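Local coordinates for lambda phage protein with carbohydrate-binding module (Shewanella oneidensis, PDB 2A5Z) that is of unknown function but has a jelly-roll fold with a probable carbohydrate-binding module and binds magnesium ions, at residues 129-134 against 239-244; 133-138 against 154-159. All coordinates share one frame; numbering follows the deposited sequence.

Interaction 1 of 2, residues 129-134 against 239-244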
loop_
_atom_site.group_PDB
_atom_site.type_symbol
_atom_site.label_atom_id
_atom_site.label_comp_id
_atom_site.label_asym_id
_atom_site.label_seq_id
_atom_site.Cartn_x
_atom_site.Cartn_y
_atom_site.Cartn_z
ATOM N N ALA C 129 17.314 -28.067 2.090
ATOM C CA ALA C 129 18.572 -28.496 2.704
ATOM C C ALA C 129 18.978 -27.448 3.726
ATOM O O ALA C 129 18.954 -26.243 3.428
ATOM C CB ALA C 129 19.679 -28.657 1.647
ATOM N N PHE C 130 19.334 -27.894 4.928
ATOM C CA PHE C 130 19.964 -27.010 5.900
ATOM C C PHE C 130 21.424 -26.744 5.514
ATOM O O PHE C 130 22.044 -27.528 4.800
ATOM C CB PHE C 130 19.864 -27.577 7.323
ATOM C CG PHE C 130 18.452 -27.625 7.863
ATOM C CD1 PHE C 130 17.661 -26.477 7.902
ATOM C CD2 PHE C 130 17.918 -28.826 8.336
ATOM C CE1 PHE C 130 16.358 -26.527 8.397
ATOM C CE2 PHE C 130 16.618 -28.883 8.833
ATOM C CZ PHE C 130 15.837 -27.741 8.863
ATOM N N ASN C 131 21.954 -25.622 5.983
ATOM C CA ASN C 131 23.320 -25.220 5.693
ATOM C C ASN C 131 23.783 -24.381 6.883
ATOM O O ASN C 131 22.994 -23.587 7.408
ATOM C CB ASN C 131 23.346 -24.417 4.379
ATOM C CG ASN C 131 24.753 -24.117 3.886
ATOM O OD1 ASN C 131 25.480 -23.313 4.480
ATOM N ND2 ASN C 131 25.130 -24.733 2.768
ATOM N N PRO C 132 25.029 -24.592 7.358
ATOM C CA PRO C 132 25.555 -23.799 8.476
ATOM C C PRO C 132 25.557 -22.279 8.234
ATOM O O PRO C 132 25.651 -21.515 9.187
ATOM C CB PRO C 132 26.986 -24.329 8.660
ATOM C CG PRO C 132 27.295 -25.126 7.442
ATOM C CD PRO C 132 25.988 -25.619 6.913
ATOM N N ALA C 133 25.414 -21.859 6.979
ATOM C CA ALA C 133 25.383 -20.441 6.618
ATOM C C ALA C 133 24.016 -19.779 6.862
ATOM O O ALA C 133 23.905 -18.542 6.827
ATOM C CB ALA C 133 25.801 -20.261 5.171
ATOM N N GLN C 134 22.989 -20.597 7.109
ATOM C CA GLN C 134 21.633 -20.092 7.337
ATOM C C GLN C 134 21.436 -19.532 8.751
ATOM O O GLN C 134 21.695 -20.216 9.748
ATOM C CB GLN C 134 20.583 -21.169 7.044
ATOM C CG GLN C 134 20.601 -21.726 5.629
ATOM C CD GLN C 134 19.976 -23.113 5.526
ATOM O OE1 GLN C 134 19.674 -23.758 6.536
ATOM N NE2 GLN C 134 19.787 -23.585 4.296
ATOM N N ALA C 239 26.369 -18.192 -3.403
ATOM C CA ALA C 239 24.998 -18.096 -3.909
ATOM C C ALA C 239 24.348 -19.470 -4.037
ATOM O O ALA C 239 25.038 -20.481 -4.066
ATOM C CB ALA C 239 24.981 -17.379 -5.250
ATOM N N GLY C 240 23.016 -19.493 -4.107
ATOM C CA GLY C 240 22.280 -20.729 -4.351
ATOM C C GLY C 240 21.855 -21.482 -3.101
ATOM O O GLY C 240 21.201 -22.524 -3.196
ATOM N N ILE C 241 22.234 -20.968 -1.933
ATOM C CA ILE C 241 21.806 -21.556 -0.672
ATOM C C ILE C 241 20.400 -21.061 -0.361
ATOM O O ILE C 241 20.174 -19.849 -0.269
ATOM C CB ILE C 241 22.746 -21.186 0.506
ATOM C CG1 ILE C 241 24.177 -21.640 0.229
ATOM C CG2 ILE C 241 22.214 -21.778 1.826
ATOM C CD1 ILE C 241 25.180 -21.176 1.278
ATOM N N SER C 242 19.462 -21.998 -0.210
ATOM C CA SER C 242 18.093 -21.657 0.179
ATOM C C SER C 242 18.056 -21.168 1.622
ATOM O O SER C 242 18.732 -21.729 2.500
ATOM C CB SER C 242 17.147 -22.851 0.017
ATOM O OG SER C 242 16.933 -23.173 -1.348
ATOM N N LEU C 243 17.290 -20.106 1.850
ATOM C CA LEU C 243 17.018 -19.609 3.202
ATOM C C LEU C 243 15.582 -19.977 3.561
ATOM O O LEU C 243 14.959 -20.783 2.868
ATOM C CB LEU C 243 17.273 -18.091 3.286
ATOM C CG LEU C 243 18.677 -17.626 2.838
ATOM C CD1 LEU C 243 18.878 -16.139 3.086
ATOM C CD2 LEU C 243 19.793 -18.434 3.503
ATOM N N ILE C 244 15.043 -19.397 4.625
ATOM C CA ILE C 244 13.697 -19.761 5.052
ATOM C C ILE C 244 12.630 -19.002 4.228
ATOM O O ILE C 244 12.730 -17.795 4.038
ATOM C CB ILE C 244 13.563 -19.641 6.606
ATOM C CG1 ILE C 244 14.317 -20.824 7.263
ATOM C CG2 ILE C 244 12.098 -19.564 7.049
ATOM C CD1 ILE C 244 14.322 -20.858 8.797
HETATM O O HOH W 1 17.434 -26.133 -0.317
HETATM O O HOH W 2 20.116 -24.745 0.725
#

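Interaction 2 of 2, residues 133-138 against 154-159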
loop_
_atom_site.group_PDB
_atom_site.type_symbol
_atom_site.label_atom_id
_atom_site.label_comp_id
_atom_site.label_asym_id
_atom_site.label_seq_id
_atom_site.Cartn_x
_atom_site.Cartn_y
_atom_site.Cartn_z
ATOM N N ALA C 133 25.414 -21.859 6.979
ATOM C CA ALA C 133 25.383 -20.441 6.618
ATOM C C ALA C 133 24.016 -19.779 6.862
ATOM O O ALA C 133 23.905 -18.542 6.827
ATOM C CB ALA C 133 25.801 -20.261 5.171
ATOM N N GLN C 134 22.989 -20.597 7.109
ATOM C CA GLN C 134 21.633 -20.092 7.337
ATOM C C GLN C 134 21.436 -19.532 8.751
ATOM O O GLN C 134 21.695 -20.216 9.748
ATOM C CB GLN C 134 20.583 -21.169 7.044
ATOM C CG GLN C 134 20.601 -21.726 5.629
ATOM C CD GLN C 134 19.976 -23.113 5.526
ATOM O OE1 GLN C 134 19.674 -23.758 6.536
ATOM N NE2 GLN C 134 19.787 -23.585 4.296
ATOM N N LEU C 135 20.974 -18.281 8.815
ATOM C CA LEU C 135 20.606 -17.620 10.069
ATOM C C LEU C 135 19.277 -16.897 9.885
ATOM O O LEU C 135 19.159 -15.997 9.046
ATOM C CB LEU C 135 21.701 -16.636 10.538
ATOM C CG LEU C 135 21.432 -15.708 11.745
ATOM C CD1 LEU C 135 21.263 -16.475 13.058
ATOM C CD2 LEU C 135 22.535 -14.684 11.897
ATOM N N THR C 136 18.286 -17.313 10.661
ATOM C CA THR C 136 16.963 -16.706 10.650
ATOM C C THR C 136 16.562 -16.321 12.076
ATOM O O THR C 136 16.910 -17.019 13.030
ATOM C CB THR C 136 15.919 -17.680 10.040
ATOM O OG1 THR C 136 16.369 -18.093 8.746
ATOM C CG2 THR C 136 14.558 -17.022 9.892
ATOM N N VAL C 137 15.858 -15.197 12.211
ATOM C CA VAL C 137 15.348 -14.736 13.502
ATOM C C VAL C 137 13.878 -14.325 13.387
ATOM O O VAL C 137 13.489 -13.634 12.447
ATOM C CB VAL C 137 16.150 -13.522 14.070
ATOM C CG1 VAL C 137 15.673 -13.180 15.486
ATOM C CG2 VAL C 137 17.642 -13.816 14.093
ATOM N N ILE C 138 13.070 -14.780 14.339
ATOM C CA ILE C 138 11.744 -14.220 14.557
ATOM C C ILE C 138 11.828 -13.461 15.891
ATOM O O ILE C 138 11.918 -14.061 16.960
ATOM C CB ILE C 138 10.621 -15.302 14.507
ATOM C CG1 ILE C 138 10.508 -15.882 13.093
ATOM C CG2 ILE C 138 9.275 -14.702 14.868
ATOM C CD1 ILE C 138 10.576 -17.399 13.037
ATOM N N ILE C 154 15.704 -18.010 17.262
ATOM C CA ILE C 154 16.814 -17.987 16.326
ATOM C C ILE C 154 16.949 -19.367 15.688
ATOM O O ILE C 154 16.815 -20.383 16.358
ATOM C CB ILE C 154 18.133 -17.571 17.035
ATOM C CG1 ILE C 154 18.005 -16.157 17.622
ATOM C CG2 ILE C 154 19.343 -17.662 16.072
ATOM C CD1 ILE C 154 18.925 -15.904 18.827
ATOM N N ILE C 155 17.192 -19.399 14.384
ATOM C CA ILE C 155 17.397 -20.657 13.688
ATOM C C ILE C 155 18.748 -20.605 12.990
ATOM O O ILE C 155 18.930 -19.840 12.050
ATOM C CB ILE C 155 16.253 -20.945 12.672
ATOM C CG1 ILE C 155 14.892 -21.006 13.397
ATOM C CG2 ILE C 155 16.547 -22.233 11.870
ATOM C CD1 ILE C 155 13.673 -20.982 12.486
ATOM N N GLU C 156 19.697 -21.400 13.480
ATOM C CA GLU C 156 20.995 -21.563 12.827
ATOM C C GLU C 156 21.100 -22.980 12.285
ATOM O O GLU C 156 21.003 -23.949 13.043
ATOM C CB GLU C 156 22.144 -21.289 13.796
ATOM C CG GLU C 156 22.121 -19.891 14.381
ATOM C CD GLU C 156 23.273 -19.620 15.327
ATOM O OE1 GLU C 156 23.715 -20.552 16.038
ATOM O OE2 GLU C 156 23.731 -18.463 15.366
ATOM N N ASN C 157 21.303 -23.101 10.975
ATOM C CA ASN C 157 21.341 -24.399 10.341
ATOM C C ASN C 157 19.984 -25.088 10.619
ATOM O O ASN C 157 18.932 -24.478 10.422
ATOM C CB ASN C 157 22.550 -25.180 10.885
ATOM C CG ASN C 157 23.076 -26.218 9.913
ATOM O OD1 ASN C 157 22.432 -26.547 8.914
ATOM N ND2 ASN C 157 24.255 -26.755 10.217
ATOM N N GLY C 158 19.991 -26.324 11.103
ATOM C CA GLY C 158 18.737 -27.026 11.356
ATOM C C GLY C 158 18.217 -26.919 12.779
ATOM O O GLY C 158 17.311 -27.663 13.163
ATOM N N ASN C 159 18.794 -26.003 13.561
ATOM C CA ASN C 159 18.489 -25.884 14.988
ATOM C C ASN C 159 17.771 -24.590 15.346
ATOM O O ASN C 159 18.255 -23.512 15.029
ATOM C CB ASN C 159 19.779 -25.991 15.816
ATOM C CG ASN C 159 20.429 -27.356 15.709
ATOM O OD1 ASN C 159 19.755 -28.378 15.800
ATOM N ND2 ASN C 159 21.747 -27.377 15.522
HETATM O O HOH W 3 17.824 -22.899 8.440
HETATM O O HOH W 4 17.930 -20.189 9.209
#

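Interaction 1 of 2, residues 129-134 against 239-244
The carboxamide of N131 lies under the tip of I241: CD1 of I241 stands over one face of it, 3.9 Å from both OD1 and ND2 of N131. At Q134 NE2, S242 O and I241 CG2 meet the amide rim from opposite sides of its plane, neither stacked on a face. Within that plane sits A129 O, on a lone pair of which Q134 NE2 makes a nearly straight hydrogen bond of 2.9 Å. The other rim of the amide, OE1, meets the edge of the F130 ring in plane and takes a weak bond from N131 N. The bond from Q134 NE2 to S242 O, though 2.8 Å long, is bent to 124° at the hydrogen and weak. Both segments are loops that pass from one sheet of the jelly-roll to the other: 129-134 follows strand 119-125 and leads into strand 134-137, while 239-244 runs from strand 230-234 to strand 245-254. The first is shaped by a type I turn from N131 to Q134 and by an Asx turn, in which N131 OD1 accepts from A133 N at 2.9 Å. N131 crosses I241 at about a right angle, CB lying 3.8 Å from I241 CG2; anti to the backbone N (chi1 -172°), N131 CG comes to 4.0 Å from both CG2 and CD1 of I241. I241 CD1 also packs on A133 CB, and both residues touch C234. Deeper in, Q134 CG slides past L243 CD2 at 4.0 Å, running in the opposite direction. One water bridges A129 O and S242 N, weakly at the A129 end.

Interaction 2 of 2, residues 133-138 against 154-159
T136 and I155 exchange two backbone hydrogen bonds, the shorter from I155 N to T136 O at 2.8 Å and the return bond from T136 N to I155 O at 3.0 Å. They form the hydrogen-bonded pair of an antiparallel ladder in the larger sheet of the jelly-roll, flanked by the non-hydrogen-bonded pairs L135-E156 and V137-I154. A third bond, from N157 N to Q134 O, is longer at 3.2 Å and closes the ladder where the second strand enters a type II' turn, E156 to N159, that folds it back into strand 159-166. I155 O also accepts from a water that sits 2.7 Å from T136 OG1, and that hydroxyl is further bonded to T232 OG1 on the strand at the other edge of 134-137. A second water donates to both N157 O and Q134 OE1, tying the turn to the amide. Three CA-H...O contacts, from L135, I154 and E156, supplement the backbone bonds. On the face carrying T136 and I155, the two CB atoms are 4.2 Å apart, and I155 reaches F124 of the facing sheet. The other face is apolar at its centre: V137 CG2 meets I154 CG1, and L135 lies side by side with I154 and E156, all pointing the same way. CG of L135 is anti to its backbone N (chi1 172°), and chi2 of 66° puts CD1 3.8 Å from both I154 CG2 and E156 CG.

Both contacts involve the start of strand 134-137 and share A133 and Q134, with centres about 9 Å apart. Interaction 2 is a buried pairing of neighbouring strands, regular and carried by the backbone; interaction 1 is a partly buried meeting of two loops between the sheets, held by side-chain amides, apolar tips and water. Q134 belongs to both: its backbone O serves the ladder of 133-138 with 154-159, and its amide mainly the loops, though OE1 also reaches N157 O through a water. The contacts also touch directly: F130 CG packs 3.6 Å from G158 CA in the hairpin turn, and I244 CD1 lies 3.4 Å from T136 OG1. Neither interaction lies near the magnesium sites.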